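Local structure of aminoacyl-tRNA synthetase (Cryptosporidium parvum, 5F9Z) at residues His178-Ile191 and Asn264-Thr276. The protein probably attaches proline to its cognate tRNA at the expense of ATP, as a class II prolyl-tRNA synthetase whose active site binds the inhibitor halofuginone. Sequence-based numbering, arbitrary orientation. Where two conformers were deposited one is given.
Sequences HSTRKEALEMVDII and NKEYAHQTSWGLT. With ANP (phosphoaminophosphonic acid-adenylate ester), chain D; HFG (7-bromo-6-chloro-3-{3-[(2R,3S)-3-hydroxypiperidin-2-yl]-2-oxopropyl}quinazolin-4(3H)-one), chain E.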
loop_
_atom_site.group_PDB
_atom_site.type_symbol
_atom_site.label_atom_id
_atom_site.label_comp_id
_atom_site.label_asym_id
_atom_site.label_seq_id
_atom_site.Cartn_x
_atom_site.Cartn_y
_atom_site.Cartn_z
ATOM N N HIS A 178 -22.697 -10.461 9.925
ATOM C CA HIS A 178 -23.966 -9.899 9.493
ATOM C C HIS A 178 -25.039 -10.979 9.498
ATOM O O HIS A 178 -24.747 -12.178 9.483
ATOM C CB HIS A 178 -23.850 -9.275 8.096
ATOM C CG HIS A 178 -22.678 -8.355 7.943
ATOM N ND1 HIS A 178 -22.787 -6.986 8.053
ATOM C CD2 HIS A 178 -21.371 -8.611 7.696
ATOM C CE1 HIS A 178 -21.598 -6.437 7.876
ATOM N NE2 HIS A 178 -20.721 -7.401 7.658
ATOM N N SER A 179 -26.295 -10.532 9.520
ATOM C CA SER A 179 -27.423 -11.455 9.530
ATOM C C SER A 179 -27.796 -11.945 8.138
ATOM O O SER A 179 -28.522 -12.939 8.021
ATOM C CB SER A 179 -28.640 -10.794 10.181
ATOM O OG SER A 179 -29.096 -9.695 9.411
ATOM N N THR A 180 -27.327 -11.276 7.087
ATOM C CA THR A 180 -27.633 -11.658 5.718
ATOM C C THR A 180 -26.368 -11.629 4.876
ATOM O O THR A 180 -25.446 -10.850 5.136
ATOM C CB THR A 180 -28.683 -10.729 5.082
ATOM O OG1 THR A 180 -28.201 -9.381 5.095
ATOM C CG2 THR A 180 -30.005 -10.803 5.836
ATOM N N ARG A 181 -26.329 -12.498 3.863
ATOM C CA ARG A 181 -25.211 -12.490 2.925
ATOM C C ARG A 181 -25.160 -11.192 2.130
ATOM O O ARG A 181 -24.069 -10.711 1.799
ATOM C CB ARG A 181 -25.308 -13.689 1.981
ATOM C CG ARG A 181 -24.202 -13.755 0.940
ATOM C CD ARG A 181 -24.491 -14.814 -0.112
ATOM N NE ARG A 181 -23.488 -14.813 -1.173
ATOM C CZ ARG A 181 -23.542 -14.035 -2.251
ATOM N NH1 ARG A 181 -24.551 -13.191 -2.412
ATOM N NH2 ARG A 181 -22.584 -14.100 -3.166
ATOM N N LYS A 182 -26.323 -10.612 1.821
ATOM C CA LYS A 182 -26.356 -9.370 1.055
ATOM C C LYS A 182 -25.695 -8.228 1.817
ATOM O O LYS A 182 -24.913 -7.460 1.244
ATOM C CB LYS A 182 -27.803 -9.022 0.706
ATOM C CG LYS A 182 -28.005 -7.644 0.100
ATOM C CD LYS A 182 -29.443 -7.470 -0.367
ATOM C CE LYS A 182 -29.718 -6.047 -0.824
ATOM N NZ LYS A 182 -29.628 -5.078 0.304
ATOM N N GLU A 183 -25.989 -8.104 3.114
ATOM C CA GLU A 183 -25.364 -7.059 3.917
ATOM C C GLU A 183 -23.862 -7.280 4.055
ATOM O O GLU A 183 -23.099 -6.311 4.127
ATOM C CB GLU A 183 -26.018 -6.996 5.297
ATOM C CG GLU A 183 -25.644 -5.771 6.115
ATOM C CD GLU A 183 -26.134 -5.861 7.548
ATOM O OE1 GLU A 183 -25.366 -6.334 8.412
ATOM O OE2 GLU A 183 -27.292 -5.471 7.808
ATOM N N ALA A 184 -23.424 -8.541 4.089
ATOM C CA ALA A 184 -21.997 -8.824 4.202
ATOM C C ALA A 184 -21.259 -8.469 2.917
ATOM O O ALA A 184 -20.175 -7.876 2.964
ATOM C CB ALA A 184 -21.781 -10.293 4.559
ATOM N N LEU A 185 -21.829 -8.823 1.761
ATOM C CA LEU A 185 -21.184 -8.501 0.492
ATOM C C LEU A 185 -21.092 -6.994 0.287
ATOM O O LEU A 185 -20.089 -6.492 -0.235
ATOM C CB LEU A 185 -21.941 -9.158 -0.664
ATOM C CG LEU A 185 -21.403 -8.881 -2.070
ATOM C CD1 LEU A 185 -19.940 -9.285 -2.182
ATOM C CD2 LEU A 185 -22.244 -9.600 -3.117
ATOM N N GLU A 186 -22.130 -6.257 0.690
ATOM C CA GLU A 186 -22.056 -4.801 0.648
ATOM C C GLU A 186 -20.926 -4.280 1.524
ATOM O O GLU A 186 -20.282 -3.283 1.178
ATOM C CB GLU A 186 -23.393 -4.196 1.078
ATOM C CG GLU A 186 -24.532 -4.464 0.107
ATOM C CD GLU A 186 -25.894 -4.160 0.702
ATOM O OE1 GLU A 186 -25.963 -3.858 1.912
ATOM O OE2 GLU A 186 -26.896 -4.226 -0.041
ATOM N N MET A 187 -20.664 -4.943 2.652
ATOM C CA MET A 187 -19.529 -4.566 3.487
ATOM C C MET A 187 -18.209 -4.869 2.789
ATOM O O MET A 187 -17.237 -4.117 2.931
ATOM C CB MET A 187 -19.606 -5.292 4.831
ATOM C CG MET A 187 -18.531 -4.890 5.824
ATOM S SD MET A 187 -18.734 -3.199 6.408
ATOM C CE MET A 187 -17.276 -3.021 7.424
ATOM N N VAL A 188 -18.155 -5.966 2.027
ATOM C CA VAL A 188 -16.940 -6.310 1.292
ATOM C C VAL A 188 -16.630 -5.241 0.251
ATOM O O VAL A 188 -15.492 -4.770 0.138
ATOM C CB VAL A 188 -17.077 -7.700 0.645
ATOM C CG1 VAL A 188 -15.857 -8.014 -0.208
ATOM C CG2 VAL A 188 -17.277 -8.765 1.707
ATOM N N ASP A 189 -17.642 -4.842 -0.523
ATOM C CA ASP A 189 -17.437 -3.827 -1.551
ATOM C C ASP A 189 -17.127 -2.464 -0.946
ATOM O O ASP A 189 -16.351 -1.693 -1.522
ATOM C CB ASP A 189 -18.670 -3.735 -2.452
ATOM C CG ASP A 189 -18.926 -5.011 -3.220
ATOM O OD1 ASP A 189 -17.945 -5.706 -3.554
ATOM O OD2 ASP A 189 -20.105 -5.319 -3.489
ATOM N N ILE A 190 -17.725 -2.148 0.205
ATOM C CA ILE A 190 -17.467 -0.863 0.853
ATOM C C ILE A 190 -16.003 -0.763 1.265
ATOM O O ILE A 190 -15.343 0.258 1.033
ATOM C CB ILE A 190 -18.409 -0.673 2.056
ATOM C CG1 ILE A 190 -19.791 -0.212 1.585
ATOM C CG2 ILE A 190 -17.819 0.312 3.054
ATOM C CD1 ILE A 190 -20.827 -0.162 2.687
ATOM N N ILE A 191 -15.473 -1.823 1.877
ATOM C CA ILE A 191 -14.087 -1.797 2.332
ATOM C C ILE A 191 -13.132 -1.776 1.146
ATOM O O ILE A 191 -12.102 -1.091 1.174
ATOM C CB ILE A 191 -13.811 -2.990 3.264
ATOM C CG1 ILE A 191 -14.665 -2.888 4.529
ATOM C CG2 ILE A 191 -12.343 -3.046 3.632
ATOM C CD1 ILE A 191 -14.354 -1.671 5.376
ATOM N N ASN A 264 -35.460 -18.894 14.073
ATOM C CA ASN A 264 -34.657 -19.955 13.480
ATOM C C ASN A 264 -33.174 -19.630 13.615
ATOM O O ASN A 264 -32.756 -18.487 13.410
ATOM C CB ASN A 264 -35.016 -20.153 12.006
ATOM N N LYS A 265 -32.383 -20.642 13.961
ATOM C CA LYS A 265 -30.945 -20.462 14.101
ATOM C C LYS A 265 -30.290 -20.408 12.726
ATOM O O LYS A 265 -30.532 -21.271 11.878
ATOM C CB LYS A 265 -30.342 -21.593 14.935
ATOM N N GLU A 266 -29.463 -19.387 12.509
ATOM C CA GLU A 266 -28.782 -19.188 11.239
ATOM C C GLU A 266 -27.339 -18.792 11.506
ATOM O O GLU A 266 -27.059 -18.042 12.445
ATOM C CB GLU A 266 -29.476 -18.110 10.396
ATOM C CG GLU A 266 -28.889 -17.922 9.007
ATOM C CD GLU A 266 -29.513 -16.755 8.263
ATOM O OE1 GLU A 266 -28.826 -16.158 7.407
ATOM O OE2 GLU A 266 -30.688 -16.432 8.538
ATOM N N TYR A 267 -26.426 -19.301 10.683
ATOM C CA TYR A 267 -25.016 -18.972 10.826
ATOM C C TYR A 267 -24.739 -17.570 10.299
ATOM O O TYR A 267 -25.345 -17.126 9.319
ATOM C CB TYR A 267 -24.148 -19.994 10.091
ATOM C CG TYR A 267 -24.128 -21.356 10.749
ATOM C CD1 TYR A 267 -23.443 -21.561 11.940
ATOM C CD2 TYR A 267 -24.789 -22.437 10.179
ATOM C CE1 TYR A 267 -23.418 -22.802 12.546
ATOM C CE2 TYR A 267 -24.768 -23.683 10.777
ATOM C CZ TYR A 267 -24.081 -23.859 11.961
ATOM O OH TYR A 267 -24.057 -25.096 12.564
ATOM N N ALA A 268 -23.817 -16.875 10.960
ATOM C CA ALA A 268 -23.530 -15.490 10.617
ATOM C C ALA A 268 -22.811 -15.394 9.276
ATOM O O ALA A 268 -22.041 -16.278 8.889
ATOM C CB ALA A 268 -22.685 -14.835 11.710
ATOM N N HIS A 269 -23.074 -14.300 8.565
ATOM C CA HIS A 269 -22.426 -14.003 7.292
ATOM C C HIS A 269 -21.294 -13.020 7.566
ATOM O O HIS A 269 -21.538 -11.841 7.839
ATOM C CB HIS A 269 -23.431 -13.436 6.293
ATOM C CG HIS A 269 -24.658 -14.281 6.129
ATOM N ND1 HIS A 269 -24.829 -15.148 5.071
ATOM C CD2 HIS A 269 -25.770 -14.395 6.893
ATOM C CE1 HIS A 269 -25.995 -15.757 5.190
ATOM N NE2 HIS A 269 -26.586 -15.319 6.287
ATOM N N GLN A 270 -20.058 -13.505 7.492
ATOM C CA GLN A 270 -18.896 -12.759 7.947
ATOM C C GLN A 270 -18.090 -12.209 6.778
ATOM O O GLN A 270 -18.152 -12.711 5.652
ATOM C CB GLN A 270 -17.994 -13.637 8.820
ATOM C CG GLN A 270 -18.652 -14.143 10.088
ATOM C CD GLN A 270 -17.759 -15.096 10.857
ATOM O OE1 GLN A 270 -17.883 -16.315 10.735
ATOM N NE2 GLN A 270 -16.851 -14.545 11.654
ATOM N N THR A 271 -17.333 -11.152 7.070
ATOM C CA THR A 271 -16.350 -10.592 6.154
ATOM C C THR A 271 -15.046 -10.374 6.907
ATOM O O THR A 271 -15.029 -10.246 8.134
ATOM C CB THR A 271 -16.807 -9.256 5.542
ATOM O OG1 THR A 271 -16.573 -8.196 6.478
ATOM C CG2 THR A 271 -18.286 -9.291 5.191
ATOM N N SER A 272 -13.947 -10.333 6.159
ATOM C CA SER A 272 -12.655 -9.981 6.730
ATOM C C SER A 272 -11.820 -9.297 5.659
ATOM O O SER A 272 -11.911 -9.629 4.474
ATOM C CB SER A 272 -11.915 -11.200 7.289
ATOM O OG SER A 272 -11.301 -11.947 6.255
ATOM N N TRP A 273 -11.010 -8.333 6.090
ATOM C CA TRP A 273 -10.276 -7.474 5.174
ATOM C C TRP A 273 -9.025 -6.961 5.871
ATOM O O TRP A 273 -9.013 -6.766 7.090
ATOM C CB TRP A 273 -11.152 -6.310 4.689
ATOM C CG TRP A 273 -12.309 -5.992 5.610
ATOM C CD1 TRP A 273 -13.503 -6.651 5.686
ATOM C CD2 TRP A 273 -12.376 -4.936 6.578
ATOM N NE1 TRP A 273 -14.303 -6.076 6.642
ATOM C CE2 TRP A 273 -13.636 -5.020 7.202
ATOM C CE3 TRP A 273 -11.496 -3.928 6.975
ATOM C CZ2 TRP A 273 -14.033 -4.134 8.204
ATOM C CZ3 TRP A 273 -11.893 -3.050 7.968
ATOM C CH2 TRP A 273 -13.149 -3.159 8.571
ATOM N N GLY A 274 -7.973 -6.749 5.093
ATOM C CA GLY A 274 -6.685 -6.385 5.658
ATOM C C GLY A 274 -5.879 -5.498 4.737
ATOM O O GLY A 274 -5.950 -5.614 3.509
ATOM N N LEU A 275 -5.101 -4.604 5.345
ATOM C CA LEU A 275 -4.145 -3.752 4.650
ATOM C C LEU A 275 -2.913 -3.619 5.530
ATOM O O LEU A 275 -3.031 -3.440 6.745
ATOM C CB LEU A 275 -4.738 -2.368 4.336
ATOM C CG LEU A 275 -3.871 -1.367 3.563
ATOM C CD1 LEU A 275 -4.731 -0.539 2.624
ATOM C CD2 LEU A 275 -3.102 -0.453 4.507
ATOM N N THR A 276 -1.737 -3.703 4.920
ATOM C CA THR A 276 -0.477 -3.765 5.650
ATOM C C THR A 276 0.429 -2.605 5.251
ATOM O O THR A 276 0.099 -1.792 4.382
ATOM C CB THR A 276 0.240 -5.091 5.387
ATOM O OG1 THR A 276 0.693 -5.115 4.030
ATOM C CG2 THR A 276 -0.699 -6.256 5.612
HETATM P PG ANP D . 0.539 -13.852 -0.052
HETATM O O1G ANP D . 0.453 -15.169 -0.755
HETATM O O2G ANP D . 1.378 -12.850 -0.935
HETATM O O3G ANP D . 1.263 -14.037 1.341
HETATM P PB ANP D . -1.615 -13.470 1.716
HETATM O O1B ANP D . -2.889 -14.362 1.660
HETATM O O2B ANP D . -0.587 -14.130 2.575
HETATM N N3B ANP D . -1.023 -13.228 0.164
HETATM P PA ANP D . -3.126 -11.892 3.384
HETATM O O1A ANP D . -2.980 -12.856 4.495
HETATM O O2A ANP D . -4.458 -11.993 2.634
HETATM O O3A ANP D . -1.973 -12.072 2.307
HETATM O "O5'" ANP D . -2.908 -10.437 3.976
HETATM C "C5'" ANP D . -3.665 -9.303 3.500
HETATM C "C4'" ANP D . -2.766 -8.428 2.663
HETATM O "O4'" ANP D . -1.548 -8.173 3.385
HETATM C "C3'" ANP D . -2.318 -9.031 1.338
HETATM O "O3'" ANP D . -3.274 -8.763 0.319
HETATM C "C2'" ANP D . -0.992 -8.311 1.072
HETATM O "O2'" ANP D . -1.192 -7.089 0.371
HETATM C "C1'" ANP D . -0.462 -8.036 2.486
HETATM N N9 ANP D . 0.601 -8.938 2.920
HETATM C C8 ANP D . 0.583 -10.309 2.902
HETATM N N7 ANP D . 1.678 -10.864 3.363
HETATM C C5 ANP D . 2.469 -9.782 3.717
HETATM C C6 ANP D . 3.761 -9.694 4.274
HETATM N N6 ANP D . 4.512 -10.754 4.582
HETATM N N1 ANP D . 4.262 -8.458 4.505
HETATM C C2 ANP D . 3.515 -7.394 4.198
HETATM N N3 ANP D . 2.288 -7.355 3.671
HETATM C C4 ANP D . 1.818 -8.590 3.454
HETATM O "O4'" HFG E . -5.213 -13.840 6.786
HETATM C C21 HFG E . -5.816 -14.272 5.847
HETATM C "C3'" HFG E . -7.235 -13.757 5.518
HETATM C "C2'" HFG E . -7.566 -12.424 6.192
HETATM N "N1'" HFG E . -7.441 -12.524 7.584
HETATM C "C6'" HFG E . -7.285 -11.236 8.192
HETATM C "C5'" HFG E . -7.734 -10.097 7.274
HETATM C "C4'" HFG E . -6.983 -10.056 6.054
HETATM C C39 HFG E . -6.618 -11.348 5.621
HETATM O "O7'" HFG E . -6.675 -11.421 4.103
HETATM C "C1'" HFG E . -5.132 -15.420 4.887
HETATM N N3 HFG E . -3.940 -16.043 5.604
HETATM C C4 HFG E . -4.151 -16.857 6.709
HETATM O O11 HFG E . -5.296 -17.079 7.108
HETATM C C10 HFG E . -3.084 -17.415 7.351
HETATM C C5 HFG E . -3.263 -18.269 8.499
HETATM C C2 HFG E . -2.718 -15.809 5.176
HETATM N N1 HFG E . -1.645 -16.337 5.782
HETATM C C9 HFG E . -1.817 -17.145 6.871
HETATM C C8 HFG E . -0.696 -17.700 7.507
HETATM C C7 HFG E . -0.877 -18.537 8.636
HETATM BR BR1 HFG E . 0.689 -19.307 9.519
HETATM C C6 HFG E . -2.164 -18.812 9.122
HETATM CL CL1 HFG E . -2.381 -19.855 10.527
HETATM O O HOH W 1 -31.577 -13.571 8.393
#
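His178 and His269 form an antiparallel hydrogen-bonded pair where strand 168-178 ends beside strand 265-276. His269 N gives a nearly straight bond to His178 O (2.9 Å, 168°). The return bond, His178 N to His269 O, is more bent, and its donor sits above the carbonyl plane. The chain then turns into helix 181-202, which reverses the direction of strand 168-178 and runs along strand 265-276. The axes of helix 181-191 and strand 269-276 are nearly parallel, 9° apart.

Two histidine-carboxylate bonds set the rings at this turn. His269 NE2 donates to Glu266 OE1 (2.6 Å), in the plane of the ring. The extended Glu266 chain carries its carboxylate there, and a water links Glu266 OE2 to Ser179 O. One face of the His269 ring lies against the start of the helix, with Arg181 N over its centre. His178 ND1 donates to Glu183 OE1 (2.7 Å), also in the ring plane. His178 NE2 and Thr271 OG1 both bond to Thr176 OG1, two residues earlier on strand 168-178.

Apolar packing continues along the helix. Thr271 CG2 reaches Ala184 CB and Val188 CG2, each at 3.7 Å. Ile191 lies across one face of the Trp273 indole. Its CD1 makes a CH-pi contact 3.6 Å from the centroid of the six-membered ring, and Ile191 CG2 touches Trp273 CD2. Met187, bent at chi2 (68°), brings CE to Trp273 CZ2 (3.5 Å). Trp273 NE1 donates to Thr271 OG1, which would limit rotation of the indole.

Ser272, Trp273 and Gly274 belong to the halofuginone pocket, and Thr276 OG1 donates to N3 of the ATP analogue (2.8 Å). This is a helix packed on the antiparallel active-site sheet of a class II aminoacyl-tRNA synthetase core.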